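Local coordinates for protein tryptophane-5-halogenase (Microbispora sp. ATCC PTA-5024, PDB 5UAO) that probably chlorinates carbon 5 of a tryptophan during biosynthesis of the lanthipeptide NAI-107, working as a flavin-dependent halogenase with bound FAD, at residues L359-T364 / A391-A396. Residues are numbered along the deposited sequence; the frame is centred on the assembly and turned at random.
With FAD (flavin-adenine dinucleotide), chain E.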
loop_
_atom_site.group_PDB
_atom_site.type_symbol
_atom_site.label_atom_id
_atom_site.label_comp_id
_atom_site.label_asym_id
_atom_site.label_seq_id
_atom_site.Cartn_x
_atom_site.Cartn_y
_atom_site.Cartn_z
ATOM N N LEU A 359 9.334 -12.803 15.040
ATOM C CA LEU A 359 8.234 -12.539 15.974
ATOM C C LEU A 359 7.203 -11.550 15.384
ATOM O O LEU A 359 5.983 -11.686 15.576
ATOM C CB LEU A 359 8.740 -12.047 17.315
ATOM C CG LEU A 359 8.866 -13.143 18.419
ATOM C CD1 LEU A 359 9.353 -14.416 17.895
ATOM C CD2 LEU A 359 9.746 -12.784 19.594
ATOM N N LEU A 360 7.697 -10.572 14.662
ATOM C CA LEU A 360 6.820 -9.663 13.959
ATOM C C LEU A 360 5.913 -10.395 13.037
ATOM O O LEU A 360 4.730 -10.107 12.953
ATOM C CB LEU A 360 7.665 -8.666 13.139
ATOM C CG LEU A 360 6.921 -7.735 12.163
ATOM C CD1 LEU A 360 5.911 -6.826 12.858
ATOM C CD2 LEU A 360 7.877 -6.856 11.411
ATOM N N MET A 361 6.468 -11.295 12.231
ATOM C CA MET A 361 5.656 -12.031 11.283
ATOM C C MET A 361 4.722 -13.068 11.892
ATOM O O MET A 361 3.674 -13.425 11.273
ATOM C CB MET A 361 6.554 -12.631 10.213
ATOM C CG MET A 361 7.100 -11.572 9.275
ATOM S SD MET A 361 5.962 -10.247 8.683
ATOM C CE MET A 361 4.732 -11.205 7.763
ATOM N N ILE A 362 5.131 -13.609 13.036
ATOM C CA ILE A 362 4.266 -14.459 13.816
ATOM C C ILE A 362 3.093 -13.580 14.225
ATOM O O ILE A 362 1.927 -13.952 14.027
ATOM C CB ILE A 362 4.949 -15.081 15.031
ATOM C CG1 ILE A 362 5.763 -16.292 14.568
ATOM C CG2 ILE A 362 3.920 -15.504 16.083
ATOM C CD1 ILE A 362 6.839 -16.769 15.504
ATOM N N ALA A 363 3.396 -12.413 14.826
ATOM C CA ALA A 363 2.323 -11.556 15.339
ATOM C C ALA A 363 1.336 -11.152 14.197
ATOM O O ALA A 363 0.071 -11.064 14.350
ATOM C CB ALA A 363 2.909 -10.343 15.996
ATOM N N THR A 364 1.883 -10.864 13.036
ATOM C CA THR A 364 1.067 -10.489 11.898
ATOM C C THR A 364 0.174 -11.632 11.451
ATOM O O THR A 364 -1.023 -11.426 11.206
ATOM C CB THR A 364 1.991 -10.084 10.673
ATOM O OG1 THR A 364 2.872 -8.994 11.030
ATOM C CG2 THR A 364 1.179 -9.698 9.529
ATOM N N ALA A 391 2.362 -13.453 1.757
ATOM C CA ALA A 391 3.390 -13.586 0.726
ATOM C C ALA A 391 4.034 -12.204 0.451
ATOM O O ALA A 391 5.234 -12.106 0.230
ATOM C CB ALA A 391 2.793 -14.118 -0.594
ATOM N N HIS A 392 3.225 -11.162 0.367
ATOM C CA HIS A 392 3.759 -9.850 -0.050
ATOM C C HIS A 392 4.712 -9.292 1.062
ATOM O O HIS A 392 5.781 -8.736 0.806
ATOM C CB HIS A 392 2.570 -8.884 -0.269
ATOM C CG HIS A 392 2.984 -7.477 -0.532
ATOM N ND1 HIS A 392 3.589 -7.096 -1.707
ATOM C CD2 HIS A 392 2.947 -6.369 0.243
ATOM C CE1 HIS A 392 3.857 -5.803 -1.671
ATOM N NE2 HIS A 392 3.466 -5.338 -0.502
ATOM N N ARG A 393 4.283 -9.446 2.299
ATOM C CA ARG A 393 5.052 -8.985 3.455
ATOM C C ARG A 393 6.377 -9.755 3.546
ATOM O O ARG A 393 7.424 -9.140 3.679
ATOM C CB ARG A 393 4.232 -9.137 4.756
ATOM C CG ARG A 393 3.372 -7.888 5.030
ATOM C CD ARG A 393 4.201 -6.803 5.830
ATOM N NE ARG A 393 3.494 -6.680 7.098
ATOM C CZ ARG A 393 3.968 -6.495 8.290
ATOM N NH1 ARG A 393 5.241 -6.269 8.538
ATOM N NH2 ARG A 393 3.083 -6.494 9.270
ATOM N N TRP A 394 6.349 -11.095 3.420
ATOM C CA TRP A 394 7.573 -11.872 3.506
ATOM C C TRP A 394 8.537 -11.580 2.339
ATOM O O TRP A 394 9.752 -11.424 2.509
ATOM C CB TRP A 394 7.225 -13.348 3.618
ATOM C CG TRP A 394 6.890 -13.815 4.991
ATOM C CD1 TRP A 394 5.656 -13.915 5.549
ATOM C CD2 TRP A 394 7.821 -14.262 5.984
ATOM N NE1 TRP A 394 5.747 -14.446 6.812
ATOM C CE2 TRP A 394 7.065 -14.644 7.120
ATOM C CE3 TRP A 394 9.214 -14.333 6.050
ATOM C CZ2 TRP A 394 7.658 -15.141 8.288
ATOM C CZ3 TRP A 394 9.812 -14.850 7.231
ATOM C CH2 TRP A 394 9.023 -15.201 8.337
ATOM N N ASP A 395 7.983 -11.475 1.131
ATOM C CA ASP A 395 8.791 -11.217 -0.041
ATOM C C ASP A 395 9.524 -9.870 0.035
ATOM O O ASP A 395 10.707 -9.794 -0.374
ATOM C CB ASP A 395 7.945 -11.323 -1.324
ATOM C CG ASP A 395 7.556 -12.790 -1.683
ATOM O OD1 ASP A 395 8.137 -13.773 -1.142
ATOM O OD2 ASP A 395 6.663 -12.975 -2.542
ATOM N N ALA A 396 8.856 -8.853 0.561
ATOM C CA ALA A 396 9.475 -7.559 0.761
ATOM C C ALA A 396 10.654 -7.647 1.784
ATOM O O ALA A 396 11.656 -6.947 1.605
ATOM C CB ALA A 396 8.451 -6.491 1.176
HETATM P PA FAD E . 9.587 -24.187 17.048
HETATM O O1A FAD E . 10.173 -23.296 18.144
HETATM O O2A FAD E . 10.467 -25.054 16.127
HETATM O O5B FAD E . 8.394 -25.076 17.658
HETATM C C5B FAD E . 7.816 -26.207 17.039
HETATM C C4B FAD E . 6.893 -26.856 18.054
HETATM O O4B FAD E . 6.211 -27.814 17.241
HETATM C C3B FAD E . 7.535 -27.628 19.225
HETATM O O3B FAD E . 6.801 -27.423 20.536
HETATM C C2B FAD E . 7.431 -29.093 18.788
HETATM O O2B FAD E . 7.383 -30.088 19.889
HETATM C C1B FAD E . 6.138 -29.042 17.973
HETATM N N9A FAD E . 6.021 -30.209 17.066
HETATM C C8A FAD E . 6.755 -30.444 15.937
HETATM N N7A FAD E . 6.340 -31.608 15.365
HETATM C C5A FAD E . 5.360 -32.113 16.156
HETATM C C6A FAD E . 4.566 -33.335 16.144
HETATM N N6A FAD E . 4.730 -34.240 15.134
HETATM N N1A FAD E . 3.665 -33.485 17.105
HETATM C C2A FAD E . 3.472 -32.584 18.089
HETATM N N3A FAD E . 4.190 -31.462 18.165
HETATM C C4A FAD E . 5.129 -31.196 17.238
HETATM N N1 FAD E . 12.866 -14.359 15.561
HETATM C C2 FAD E . 12.861 -13.107 16.131
HETATM O O2 FAD E . 11.773 -12.456 16.251
HETATM N N3 FAD E . 14.006 -12.537 16.595
HETATM C C4 FAD E . 15.209 -13.141 16.536
HETATM O O4 FAD E . 16.221 -12.514 16.981
HETATM C C4X FAD E . 15.268 -14.513 15.928
HETATM N N5 FAD E . 16.429 -15.203 15.751
HETATM C C5X FAD E . 16.463 -16.438 15.196
HETATM C C6 FAD E . 17.684 -17.084 15.047
HETATM C C7 FAD E . 17.767 -18.331 14.454
HETATM C C7M FAD E . 19.062 -19.072 14.301
HETATM C C8 FAD E . 16.547 -19.012 14.026
HETATM C C8M FAD E . 16.653 -20.383 13.392
HETATM C C9 FAD E . 15.330 -18.366 14.164
HETATM C C9A FAD E . 15.209 -17.087 14.712
HETATM N N10 FAD E . 13.948 -16.405 14.838
HETATM C C10 FAD E . 13.987 -15.104 15.433
HETATM C "C1'" FAD E . 12.601 -16.957 14.499
HETATM C "C2'" FAD E . 12.006 -17.347 15.936
HETATM O "O2'" FAD E . 13.048 -18.154 16.471
HETATM C "C3'" FAD E . 10.893 -18.359 16.387
HETATM O "O3'" FAD E . 10.808 -18.840 17.781
HETATM C "C4'" FAD E . 11.294 -19.726 15.915
HETATM O "O4'" FAD E . 12.483 -19.660 15.071
HETATM C "C5'" FAD E . 10.012 -20.356 15.372
HETATM O "O5'" FAD E . 9.141 -20.671 16.419
HETATM P P FAD E . 8.109 -21.889 16.061
HETATM O O1P FAD E . 7.542 -21.689 14.721
HETATM O O2P FAD E . 7.164 -21.839 17.255
HETATM O O3P FAD E . 8.852 -23.269 15.910
HETATM O O HOH W 1 4.008 -15.217 9.101
#
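M361 is sandwiched between two flat groups, the indole of W394 and the guanidinium of R393. It joins two antiparallel helices, 358-372 and 383-406, of the flavin-dependent tryptophan halogenase fold. The axes of 359-364 and 391-396 come within 11.6 Å at 171°, and long side chains span the distance. M361 CG sits over the six-membered ring of W394, 4.0 Å from its centroid, in a CH-pi contact. The chain bends about CB-CG (chi2 -43°), which puts SD above the five-membered ring, 4.8 Å from its centroid, a long Met-aromatic contact. A second bend, about CG-SD, sets CE on the same face at the pyrrole end, 3.5 Å from W394 NE1. SD also lies over one face of the R393 guanidinium. L360 CD2 meets that group at its edge. T364 OG1 is 3.1 Å from R393 NH2, but the angle is too poor for a hydrogen bond. OG1 instead donates to L360 O from above the carbonyl plane, while T364 N reaches the same oxygen from the opposite face. Beyond the contact, W394 meets Y348 edge-to-face. On the flavin side, L359 N donates to FAD O2 at 2.7 Å, so the helix that carries M361 also touches the isoalloxazine. One water links the helices: it accepts from W394 NE1 in the plane of the indole and donates to M361 O at 2.8 Å.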